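Local coordinates for myosin light chain (Saccharomyces cerevisiae, PDB 1M45), which serves as a light chain for class II and class V myosins by binding their IQ motifs, and recruits IQG1 to the bud neck during cytokinesis, at residues Asp24-Tyr29 and Gln40-Ile45; Arg31-Asn36 and Gly65-Asn70; Lys87-Phe92 and Gly98-Gly103; Val128-Asp131 and Glu135-Tyr138. All coordinates share one frame; numbering follows the deposited sequence.

Contact 1 (Asp24-Tyr29 and Gln40-Ile45)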
loop_
_atom_site.group_PDB
_atom_site.type_symbol
_atom_site.label_atom_id
_atom_site.label_comp_id
_atom_site.label_asym_id
_atom_site.label_seq_id
_atom_site.Cartn_x
_atom_site.Cartn_y
_atom_site.Cartn_z
ATOM N N ASP A 24 -10.985 12.774 -2.892
ATOM C CA ASP A 24 -9.647 12.391 -3.334
ATOM C C ASP A 24 -8.806 11.701 -2.246
ATOM O O ASP A 24 -7.687 11.268 -2.515
ATOM C CB ASP A 24 -8.867 13.575 -3.918
ATOM C CG ASP A 24 -8.738 14.727 -2.949
ATOM O OD1 ASP A 24 -8.192 14.566 -1.849
ATOM O OD2 ASP A 24 -9.113 15.897 -3.256
ATOM N N SER A 25 -9.345 11.609 -1.032
ATOM C CA SER A 25 -8.643 10.928 0.043
ATOM C C SER A 25 -9.172 9.530 0.192
ATOM O O SER A 25 -8.702 8.791 1.075
ATOM C CB SER A 25 -8.817 11.634 1.389
ATOM O OG SER A 25 -8.036 12.789 1.476
ATOM N N LEU A 26 -10.121 9.120 -0.647
ATOM C CA LEU A 26 -10.766 7.815 -0.426
ATOM C C LEU A 26 -9.788 6.676 -0.523
ATOM O O LEU A 26 -9.866 5.727 0.283
ATOM C CB LEU A 26 -11.967 7.591 -1.368
ATOM C CG LEU A 26 -12.594 6.214 -1.231
ATOM C CD1 LEU A 26 -13.184 5.973 0.144
ATOM C CD2 LEU A 26 -13.696 6.065 -2.289
ATOM N N GLY A 27 -8.882 6.752 -1.510
ATOM C CA GLY A 27 -7.902 5.685 -1.666
ATOM C C GLY A 27 -7.052 5.472 -0.424
ATOM O O GLY A 27 -6.871 4.347 0.048
ATOM N N ASP A 28 -6.522 6.563 0.116
ATOM C CA ASP A 28 -5.689 6.464 1.311
ATOM C C ASP A 28 -6.461 6.023 2.549
ATOM O O ASP A 28 -5.905 5.361 3.429
ATOM C CB ASP A 28 -4.979 7.800 1.526
ATOM C CG ASP A 28 -3.847 7.986 0.583
ATOM O OD1 ASP A 28 -3.301 9.116 0.522
ATOM O OD2 ASP A 28 -3.407 7.052 -0.098
ATOM N N TYR A 29 -7.733 6.432 2.615
ATOM C CA TYR A 29 -8.588 5.968 3.712
ATOM C C TYR A 29 -8.747 4.451 3.630
ATOM O O TYR A 29 -8.613 3.771 4.632
ATOM C CB TYR A 29 -9.975 6.642 3.725
ATOM C CG TYR A 29 -10.847 6.087 4.788
ATOM C CD1 TYR A 29 -10.679 6.470 6.106
ATOM C CD2 TYR A 29 -11.816 5.149 4.480
ATOM C CE1 TYR A 29 -11.452 5.900 7.111
ATOM C CE2 TYR A 29 -12.584 4.530 5.470
ATOM C CZ TYR A 29 -12.405 4.923 6.786
ATOM O OH TYR A 29 -13.163 4.312 7.761
ATOM N N GLN A 40 -6.879 2.688 -9.897
ATOM C CA GLN A 40 -8.000 2.359 -10.771
ATOM C C GLN A 40 -9.239 1.834 -10.055
ATOM O O GLN A 40 -10.371 2.259 -10.342
ATOM C CB GLN A 40 -7.560 1.414 -11.911
ATOM C CG GLN A 40 -8.641 1.121 -12.920
ATOM C CD GLN A 40 -9.097 2.370 -13.632
ATOM O OE1 GLN A 40 -8.281 3.122 -14.174
ATOM N NE2 GLN A 40 -10.401 2.604 -13.629
ATOM N N LEU A 41 -9.039 0.917 -9.110
ATOM C CA LEU A 41 -10.148 0.380 -8.352
ATOM C C LEU A 41 -10.875 1.479 -7.576
ATOM O O LEU A 41 -12.092 1.485 -7.502
ATOM C CB LEU A 41 -9.692 -0.741 -7.393
ATOM C CG LEU A 41 -10.789 -1.268 -6.456
ATOM C CD1 LEU A 41 -11.973 -1.789 -7.239
ATOM C CD2 LEU A 41 -10.230 -2.397 -5.577
ATOM N N VAL A 42 -10.104 2.393 -7.002
ATOM C CA VAL A 42 -10.690 3.513 -6.255
ATOM C C VAL A 42 -11.633 4.308 -7.204
ATOM O O VAL A 42 -12.773 4.599 -6.864
ATOM C CB VAL A 42 -9.595 4.396 -5.661
ATOM C CG1 VAL A 42 -10.196 5.562 -4.884
ATOM C CG2 VAL A 42 -8.663 3.578 -4.743
ATOM N N GLN A 43 -11.130 4.625 -8.395
ATOM C CA GLN A 43 -11.916 5.352 -9.397
ATOM C C GLN A 43 -13.163 4.586 -9.832
ATOM O O GLN A 43 -14.222 5.192 -9.990
ATOM C CB GLN A 43 -11.037 5.673 -10.620
ATOM C CG GLN A 43 -9.863 6.567 -10.313
ATOM C CD GLN A 43 -10.286 7.913 -9.754
ATOM O OE1 GLN A 43 -9.692 8.398 -8.806
ATOM N NE2 GLN A 43 -11.324 8.509 -10.339
ATOM N N ASP A 44 -13.075 3.267 -9.981
ATOM C CA ASP A 44 -14.243 2.483 -10.359
ATOM C C ASP A 44 -15.306 2.537 -9.265
ATOM O O ASP A 44 -16.501 2.616 -9.548
ATOM C CB ASP A 44 -13.884 1.012 -10.646
ATOM C CG ASP A 44 -12.844 0.848 -11.748
ATOM O OD1 ASP A 44 -12.793 1.651 -12.696
ATOM O OD2 ASP A 44 -12.017 -0.087 -11.731
ATOM N N ILE A 45 -14.860 2.497 -8.010
ATOM C CA ILE A 45 -15.754 2.558 -6.869
ATOM C C ILE A 45 -16.500 3.878 -6.837
ATOM O O ILE A 45 -17.708 3.872 -6.679
ATOM C CB ILE A 45 -15.000 2.327 -5.547
ATOM C CG1 ILE A 45 -14.605 0.862 -5.414
ATOM C CG2 ILE A 45 -15.894 2.695 -4.346
ATOM C CD1 ILE A 45 -13.678 0.581 -4.256
#
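Val42 sits on Gly27 in a small, buried apolar contact between helix 26-32, within the first EF-hand, and helix 39-47, which follows it after a short connection. The backbones come close, with 5.8 Å between Gly27 CA and Val42 CA, because the glycine presents only main chain. Both branches of the valine use that surface: CG2 meets Gly27 CA at 3.8 Å, while CG1 lies 3.8 Å from Gly27 N. With CG1 anti to the backbone N (chi1 180°), both methyls rest against the same side of the glycine backbone, and a beta carbon on Gly27 would fall tightly against CG2. Leu26 adds a looser touch, its CD2 4.4 Å from Val42 CG1. The Leu26 side chain also reaches Ile63, and Ile45 leans on Leu66, so helix 60-69 flanks the junction. On the exposed side of helix 39-47, Gln40 NE2 bonds Asp44 OD1 at 2.7 Å; OD1 lies almost in the amide plane, whereas the nitrogen comes in from above the carboxylate plane. Such packing of the helix leaving one EF-hand on the helix opening the next, in a lobe whose loops pair through strands 20-22 and 57-59, is characteristic of the calmodulin family.

Contact 2 (Arg31-Asn36 and Gly65-Asn70)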
loop_
_atom_site.group_PDB
_atom_site.type_symbol
_atom_site.label_atom_id
_atom_site.label_comp_id
_atom_site.label_asym_id
_atom_site.label_seq_id
_atom_site.Cartn_x
_atom_site.Cartn_y
_atom_site.Cartn_z
ATOM N N ARG A 31 -6.784 2.401 2.247
ATOM C CA ARG A 31 -5.494 1.813 2.623
ATOM C C ARG A 31 -5.316 1.815 4.127
ATOM O O ARG A 31 -4.921 0.811 4.712
ATOM C CB ARG A 31 -4.350 2.592 1.970
ATOM C CG ARG A 31 -4.287 2.386 0.478
ATOM C CD ARG A 31 -3.295 3.305 -0.269
ATOM N NE ARG A 31 -3.435 3.085 -1.712
ATOM C CZ ARG A 31 -3.833 3.947 -2.622
ATOM N NH1 ARG A 31 -4.125 5.228 -2.336
ATOM N NH2 ARG A 31 -3.967 3.502 -3.888
ATOM N N ALA A 32 -5.671 2.929 4.769
ATOM C CA ALA A 32 -5.445 3.048 6.214
ATOM C C ALA A 32 -6.193 1.988 6.995
ATOM O O ALA A 32 -5.705 1.479 7.994
ATOM C CB ALA A 32 -5.854 4.447 6.684
ATOM N N ILE A 33 -7.401 1.651 6.535
ATOM C CA ILE A 33 -8.179 0.632 7.261
ATOM C C ILE A 33 -7.796 -0.802 6.905
ATOM O O ILE A 33 -8.347 -1.748 7.473
ATOM C CB ILE A 33 -9.714 0.884 7.123
ATOM C CG1 ILE A 33 -10.189 0.681 5.693
ATOM C CG2 ILE A 33 -10.089 2.241 7.677
ATOM C CD1 ILE A 33 -11.699 0.753 5.514
ATOM N N GLY A 34 -6.894 -0.964 5.934
ATOM C CA GLY A 34 -6.428 -2.339 5.691
ATOM C C GLY A 34 -6.472 -2.873 4.267
ATOM O O GLY A 34 -6.038 -4.017 4.045
ATOM N N TYR A 35 -7.032 -2.122 3.335
ATOM C CA TYR A 35 -7.068 -2.566 1.934
ATOM C C TYR A 35 -5.843 -2.078 1.146
ATOM O O TYR A 35 -5.080 -1.211 1.609
ATOM C CB TYR A 35 -8.372 -2.109 1.272
ATOM C CG TYR A 35 -9.595 -2.611 1.978
ATOM C CD1 TYR A 35 -10.477 -1.720 2.592
ATOM C CD2 TYR A 35 -9.907 -3.969 1.978
ATOM C CE1 TYR A 35 -11.648 -2.184 3.192
ATOM C CE2 TYR A 35 -11.062 -4.434 2.587
ATOM C CZ TYR A 35 -11.910 -3.538 3.188
ATOM O OH TYR A 35 -13.034 -4.022 3.779
ATOM N N ASN A 36 -5.633 -2.631 -0.049
ATOM C CA ASN A 36 -4.504 -2.245 -0.880
ATOM C C ASN A 36 -4.949 -2.035 -2.304
ATOM O O ASN A 36 -4.406 -2.679 -3.211
ATOM C CB ASN A 36 -3.385 -3.292 -0.804
ATOM C CG ASN A 36 -2.976 -3.572 0.624
ATOM O OD1 ASN A 36 -2.332 -2.739 1.264
ATOM N ND2 ASN A 36 -3.299 -4.763 1.113
ATOM N N GLY A 65 -20.938 2.362 3.080
ATOM C CA GLY A 65 -21.815 1.848 2.045
ATOM C C GLY A 65 -21.002 1.360 0.851
ATOM O O GLY A 65 -21.227 0.258 0.340
ATOM N N LEU A 66 -20.021 2.160 0.416
ATOM C CA LEU A 66 -19.148 1.790 -0.717
ATOM C C LEU A 66 -18.370 0.528 -0.421
ATOM O O LEU A 66 -18.176 -0.299 -1.326
ATOM C CB LEU A 66 -18.184 2.926 -1.100
ATOM C CG LEU A 66 -18.808 4.216 -1.614
ATOM C CD1 LEU A 66 -17.777 5.337 -1.701
ATOM C CD2 LEU A 66 -19.448 3.970 -2.976
ATOM N N ILE A 67 -17.878 0.387 0.811
ATOM C CA ILE A 67 -17.097 -0.791 1.175
ATOM C C ILE A 67 -17.968 -2.047 1.173
ATOM O O ILE A 67 -17.554 -3.086 0.714
ATOM C CB ILE A 67 -16.405 -0.584 2.533
ATOM C CG1 ILE A 67 -15.388 0.548 2.421
ATOM C CG2 ILE A 67 -15.755 -1.896 3.035
ATOM C CD1 ILE A 67 -14.942 1.117 3.731
ATOM N N GLU A 68 -19.180 -1.960 1.701
ATOM C CA GLU A 68 -20.039 -3.136 1.722
ATOM C C GLU A 68 -20.388 -3.612 0.333
ATOM O O GLU A 68 -20.362 -4.801 0.077
ATOM C CB GLU A 68 -21.315 -2.851 2.499
ATOM C CG GLU A 68 -21.058 -2.427 3.925
ATOM C CD GLU A 68 -22.336 -2.119 4.665
ATOM O OE1 GLU A 68 -23.093 -1.223 4.227
ATOM O OE2 GLU A 68 -22.576 -2.791 5.682
ATOM N N VAL A 69 -20.664 -2.685 -0.580
ATOM C CA VAL A 69 -20.919 -3.027 -1.971
ATOM C C VAL A 69 -19.704 -3.637 -2.681
ATOM O O VAL A 69 -19.824 -4.441 -3.590
ATOM C CB VAL A 69 -21.373 -1.754 -2.739
ATOM C CG1 VAL A 69 -21.519 -2.016 -4.215
ATOM C CG2 VAL A 69 -22.684 -1.228 -2.145
ATOM N N ASN A 70 -18.517 -3.226 -2.254
ATOM C CA ASN A 70 -17.285 -3.652 -2.911
ATOM C C ASN A 70 -16.431 -4.530 -2.014
ATOM O O ASN A 70 -15.200 -4.601 -2.172
ATOM C CB ASN A 70 -16.517 -2.408 -3.334
ATOM C CG ASN A 70 -17.201 -1.674 -4.456
ATOM O OD1 ASN A 70 -17.186 -2.139 -5.584
ATOM N ND2 ASN A 70 -17.821 -0.521 -4.150
#
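Leu66 O, one residue before the Ile67 that packs on Ile33 and Tyr35, is held twice by Asn70 at the end of helix 60-69 in this EF-hand lobe. The stronger bond comes from Asn70 ND2 at 2.9 Å and 153°, the oxygen lying close to the plane of the Asn70 amide and the donor slightly tilted from the carbonyl plane; the backbone Asn70 N makes a weak second one. Although Asn70 stands at the N-cap of the next helix, its side chain thus folds back onto the helix just finished. The other partner, helix 26-32, stops in a Schellman motif at Gly34, whose positive phi of 129° would jam a beta carbon against the preceding carbonyl. Gly34 N bonds Arg31 O at 2.9 Å, and that same oxygen also accepts a hydrogen bond from a basic side chain of the bound peptide, so this helix end lies directly at the IQ-binding surface. The turn sends Ile33 and Tyr35 toward Ile67. Ile33 and Ile67 meet tip to tip, CD1 to CD1, at 3.7 Å. Tyr35 crosses the isoleucine obliquely, and its hydroxyl, hydrogen-bonded to Arg4 N, is thereby fixed beside a methyl group. At Ile67, chi1 of -65° sets CG1 beside the backbone N and CG2 anti to it, parting the branches: CD1 serves Ile33, while CG2 touches Tyr35 OH at 3.5 Å and Tyr35 CE1 at 4.1 Å.

Contact 3 (Lys87-Phe92 and Gly98-Gly103)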
loop_
_atom_site.group_PDB
_atom_site.type_symbol
_atom_site.label_atom_id
_atom_site.label_comp_id
_atom_site.label_asym_id
_atom_site.label_seq_id
_atom_site.Cartn_x
_atom_site.Cartn_y
_atom_site.Cartn_z
ATOM N N LYS A 87 10.281 -14.379 -6.589
ATOM C CA LYS A 87 10.897 -14.451 -7.913
ATOM C C LYS A 87 11.324 -13.083 -8.445
ATOM O O LYS A 87 12.393 -12.949 -9.056
ATOM C CB LYS A 87 9.952 -15.143 -8.897
ATOM C CG LYS A 87 9.946 -16.650 -8.719
ATOM C CD LYS A 87 9.107 -17.339 -9.782
ATOM C CE LYS A 87 9.198 -18.854 -9.652
ATOM N NZ LYS A 87 8.650 -19.375 -8.353
ATOM N N ALA A 88 10.498 -12.063 -8.196
ATOM C CA ALA A 88 10.841 -10.692 -8.607
ATOM C C ALA A 88 12.126 -10.186 -7.933
ATOM O O ALA A 88 12.959 -9.511 -8.577
ATOM C CB ALA A 88 9.666 -9.702 -8.360
ATOM N N PHE A 89 12.275 -10.484 -6.640
ATOM C CA PHE A 89 13.485 -10.094 -5.918
ATOM C C PHE A 89 14.670 -10.969 -6.386
ATOM O O PHE A 89 15.804 -10.511 -6.397
ATOM C CB PHE A 89 13.301 -10.225 -4.405
ATOM C CG PHE A 89 12.600 -9.058 -3.789
ATOM C CD1 PHE A 89 11.221 -9.052 -3.630
ATOM C CD2 PHE A 89 13.323 -7.917 -3.459
ATOM C CE1 PHE A 89 10.585 -7.956 -3.066
ATOM C CE2 PHE A 89 12.696 -6.808 -2.904
ATOM C CZ PHE A 89 11.314 -6.834 -2.709
ATOM N N GLN A 90 14.395 -12.222 -6.729
ATOM C CA GLN A 90 15.482 -13.111 -7.125
ATOM C C GLN A 90 16.155 -12.575 -8.378
ATOM O O GLN A 90 17.321 -12.830 -8.614
ATOM C CB GLN A 90 15.018 -14.552 -7.276
ATOM C CG GLN A 90 14.795 -15.189 -5.918
ATOM C CD GLN A 90 14.296 -16.630 -5.987
ATOM O OE1 GLN A 90 14.231 -17.314 -4.959
ATOM N NE2 GLN A 90 13.947 -17.093 -7.185
ATOM N N VAL A 91 15.417 -11.783 -9.141
ATOM C CA VAL A 91 15.975 -11.144 -10.332
ATOM C C VAL A 91 17.140 -10.212 -9.972
ATOM O O VAL A 91 18.109 -10.064 -10.742
ATOM C CB VAL A 91 14.890 -10.423 -11.109
ATOM C CG1 VAL A 91 15.497 -9.503 -12.168
ATOM C CG2 VAL A 91 13.939 -11.429 -11.738
ATOM N N PHE A 92 17.075 -9.626 -8.782
ATOM C CA PHE A 92 18.085 -8.702 -8.310
ATOM C C PHE A 92 18.976 -9.318 -7.243
ATOM O O PHE A 92 19.725 -8.635 -6.580
ATOM C CB PHE A 92 17.405 -7.436 -7.776
ATOM C CG PHE A 92 16.593 -6.734 -8.823
ATOM C CD1 PHE A 92 15.315 -7.193 -9.161
ATOM C CD2 PHE A 92 17.101 -5.615 -9.476
ATOM C CE1 PHE A 92 14.565 -6.557 -10.165
ATOM C CE2 PHE A 92 16.360 -4.971 -10.462
ATOM C CZ PHE A 92 15.087 -5.443 -10.814
ATOM N N GLY A 98 19.234 -14.194 -0.706
ATOM C CA GLY A 98 18.022 -13.782 -0.006
ATOM C C GLY A 98 18.088 -12.307 0.331
ATOM O O GLY A 98 17.277 -11.804 1.061
ATOM N N LYS A 99 19.071 -11.616 -0.221
ATOM C CA LYS A 99 19.239 -10.206 0.043
ATOM C C LYS A 99 19.308 -9.380 -1.226
ATOM O O LYS A 99 19.723 -9.855 -2.291
ATOM C CB LYS A 99 20.514 -9.967 0.876
ATOM C CG LYS A 99 20.448 -10.599 2.267
ATOM C CD LYS A 99 21.649 -10.243 3.098
ATOM C CE LYS A 99 21.472 -10.693 4.537
ATOM N NZ LYS A 99 21.361 -12.152 4.663
ATOM N N VAL A 100 18.899 -8.124 -1.094
ATOM C CA VAL A 100 18.973 -7.158 -2.176
ATOM C C VAL A 100 19.553 -5.867 -1.615
ATOM O O VAL A 100 19.298 -5.514 -0.468
ATOM C CB VAL A 100 17.578 -6.962 -2.796
ATOM C CG1 VAL A 100 17.517 -5.760 -3.728
ATOM C CG2 VAL A 100 17.185 -8.230 -3.558
ATOM N N SER A 101 20.346 -5.168 -2.428
ATOM C CA SER A 101 20.908 -3.896 -1.998
ATOM C C SER A 101 19.783 -2.873 -1.909
ATOM O O SER A 101 18.786 -2.961 -2.663
ATOM C CB SER A 101 21.992 -3.403 -2.944
ATOM O OG SER A 101 21.439 -3.063 -4.199
ATOM N N VAL A 102 19.932 -1.933 -0.975
ATOM C CA VAL A 102 18.933 -0.872 -0.829
ATOM C C VAL A 102 18.818 -0.076 -2.129
ATOM O O VAL A 102 17.725 0.367 -2.505
ATOM C CB VAL A 102 19.192 0.002 0.408
ATOM C CG1 VAL A 102 20.511 0.742 0.307
ATOM C CG2 VAL A 102 18.059 0.993 0.579
ATOM N N GLY A 103 19.944 0.096 -2.823
ATOM C CA GLY A 103 19.904 0.778 -4.113
ATOM C C GLY A 103 19.094 0.011 -5.157
ATOM O O GLY A 103 18.336 0.615 -5.917
HETATM O O HOH W 1 20.703 -6.464 -4.957
#
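Val100 CG2 is the methyl on which this contact turns. It meets the edge of the Phe89 ring, in the ring plane, at 3.9 Å from CD2, and reaches Phe92 CB at 4.3 Å. Val100 was modelled in two conformers, and these distances hold for one of them, in which CG1 is anti to the backbone N (chi1 168°). Phe92 offers its beta carbon while its ring leads away, an edge of it lying toward Ala88 O. The main chains are joined through a water that donates to Phe92 O and accepts from Ser101 N, each at 2.9 Å. Behind this shell, Phe92 N bonds Phe89 O at 2.8 Å, tying the two aromatic residues together through the main chain. Across the contact, Gly98 N is fixed by Asp93 OD2, and Ser101 OG caps helix 102-111 at Asp104 N. This is an EF-hand loop folded back on its entering helix; Lys99 lies at a position inferred to bind calcium, as does Asp104. Farther out, the Phe89 ring meets the Tyr138 ring nearly parallel and packs on Leu105 and Met108 of helix 102-111 and Phe141 of helix 138-146, while strand 99-101 pairs antiparallel with strand 135-137.

Contact 4 (Val128-Asp131 and Glu135-Tyr138)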
loop_
_atom_site.group_PDB
_atom_site.type_symbol
_atom_site.label_atom_id
_atom_site.label_comp_id
_atom_site.label_asym_id
_atom_site.label_seq_id
_atom_site.Cartn_x
_atom_site.Cartn_y
_atom_site.Cartn_z
ATOM N N VAL A 128 13.057 0.046 7.823
ATOM C CA VAL A 128 13.556 -1.192 7.233
ATOM C C VAL A 128 15.024 -1.298 7.559
ATOM O O VAL A 128 15.795 -0.348 7.343
ATOM C CB VAL A 128 13.338 -1.196 5.702
ATOM C CG1 VAL A 128 13.951 -2.469 5.075
ATOM C CG2 VAL A 128 11.840 -1.164 5.382
ATOM N N GLU A 129 15.409 -2.466 8.064
ATOM C CA GLU A 129 16.781 -2.712 8.458
ATOM C C GLU A 129 17.659 -2.918 7.248
ATOM O O GLU A 129 17.327 -3.687 6.331
ATOM C CB GLU A 129 16.868 -3.915 9.397
ATOM C CG GLU A 129 16.196 -3.696 10.745
ATOM C CD GLU A 129 16.905 -2.662 11.595
ATOM O OE1 GLU A 129 16.812 -1.454 11.298
ATOM O OE2 GLU A 129 17.560 -3.065 12.575
ATOM N N VAL A 130 18.775 -2.201 7.241
ATOM C CA VAL A 130 19.759 -2.320 6.171
ATOM C C VAL A 130 21.060 -2.749 6.850
ATOM O O VAL A 130 21.470 -2.111 7.826
ATOM C CB VAL A 130 19.942 -0.977 5.415
ATOM C CG1 VAL A 130 20.968 -1.119 4.340
ATOM C CG2 VAL A 130 18.638 -0.507 4.813
ATOM N N ASP A 131 21.685 -3.815 6.354
ATOM C CA ASP A 131 22.885 -4.339 7.003
ATOM C C ASP A 131 24.171 -3.575 6.653
ATOM O O ASP A 131 24.140 -2.552 5.939
ATOM C CB ASP A 131 23.009 -5.863 6.805
ATOM C CG ASP A 131 23.361 -6.251 5.389
ATOM O OD1 ASP A 131 23.904 -5.410 4.642
ATOM O OD2 ASP A 131 23.138 -7.382 4.907
ATOM N N GLU A 135 22.561 -4.057 2.433
ATOM C CA GLU A 135 21.557 -5.013 1.955
ATOM C C GLU A 135 20.365 -5.245 2.869
ATOM O O GLU A 135 20.437 -5.059 4.090
ATOM C CB GLU A 135 22.205 -6.350 1.623
ATOM C CG GLU A 135 23.207 -6.201 0.488
ATOM C CD GLU A 135 23.668 -7.533 -0.059
ATOM O OE1 GLU A 135 24.015 -8.415 0.734
ATOM O OE2 GLU A 135 23.661 -7.696 -1.290
ATOM N N ILE A 136 19.273 -5.708 2.253
ATOM C CA ILE A 136 18.017 -5.945 2.960
ATOM C C ILE A 136 17.616 -7.387 2.737
ATOM O O ILE A 136 17.710 -7.876 1.616
ATOM C CB ILE A 136 16.928 -5.012 2.352
ATOM C CG1 ILE A 136 17.194 -3.567 2.730
ATOM C CG2 ILE A 136 15.505 -5.393 2.856
ATOM C CD1 ILE A 136 16.427 -2.568 1.831
ATOM N N ASP A 137 17.153 -8.055 3.801
ATOM C CA ASP A 137 16.620 -9.418 3.702
ATOM C C ASP A 137 15.228 -9.265 3.085
ATOM O O ASP A 137 14.335 -8.737 3.732
ATOM C CB ASP A 137 16.508 -10.044 5.108
ATOM C CG ASP A 137 16.037 -11.475 5.058
ATOM O OD1 ASP A 137 14.982 -11.721 4.467
ATOM O OD2 ASP A 137 16.686 -12.440 5.535
ATOM N N TYR A 138 15.061 -9.677 1.832
ATOM C CA TYR A 138 13.803 -9.339 1.154
ATOM C C TYR A 138 12.612 -10.151 1.606
ATOM O O TYR A 138 11.506 -9.638 1.616
ATOM C CB TYR A 138 13.912 -9.335 -0.347
ATOM C CG TYR A 138 14.527 -10.528 -1.030
ATOM C CD1 TYR A 138 13.783 -11.687 -1.252
ATOM C CD2 TYR A 138 15.807 -10.443 -1.584
ATOM C CE1 TYR A 138 14.320 -12.758 -1.963
ATOM C CE2 TYR A 138 16.351 -11.508 -2.288
ATOM C CZ TYR A 138 15.605 -12.660 -2.474
ATOM O OH TYR A 138 16.164 -13.704 -3.165
HETATM O O HOH W 2 16.952 -6.365 6.201
HETATM O O HOH W 3 24.863 -8.587 3.381
#
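The last EF-hand loop of the chain turns back on itself here, with Asp131 and Glu135 joined by two hydrogen bonds. Asp131 N gives an almost straight bond to Glu135 O, 2.9 Å and 172°, in the carbonyl plane. In return, Glu135 N bonds Asp131 OD1 at 2.9 Å, arriving from above the carboxylate plane. OD1 also accepts from Asn133 N, an Asx turn, so one oxygen gathers two amides of the loop; the aspartate reaches them because CG stands between its own backbone N and carbonyl carbon (chi1 71°). With an alanine here, the amides of Asn133 and Glu135 would probably lose their shared acceptor, leaving the main-chain bond to Glu135 O to hold the turn. The two acidic side chains run side by side, Asp131 OD2 4.4 Å from Glu135 OE1; the side chain of Lys99 packs on both, and its charge nearby may soften their repulsion. Asp131 is inferred to be a calcium-binding position. The apolar part of the contact is centred on the buried Ile136: its CG1 meets Val130 CG2 at 4.0 Å, and its CG2 meets Val128 CG1 at the same separation, those two side chains crossing at about a right angle. Farther along, where the segments diverge, a water replaces the direct bond, donating to Glu129 O at 2.7 Å and accepting from Asp137 N at 2.9 Å.

In the fold
From the N terminus, contacts 1 and 2 interlock: their segments alternate along the chain, so the short loop closed by contact 1 crosses the longer one closed by contact 2. Both draw on helix 26-32, tying the helix itself to helix 39-47 and the turn at its end to helix 60-69, and they touch through Ile45 with Leu66 and Asn70. About 30 Å away between centres, on the other side of the chain's centre, contacts 3 and 4 follow in series, each closing a tight EF-hand loop. Strands 99-101 and 135-137 join these loops in one antiparallel sheet, with Val100 O probably bonded to Ile136 N. Each pair thus belongs to one of two lobes.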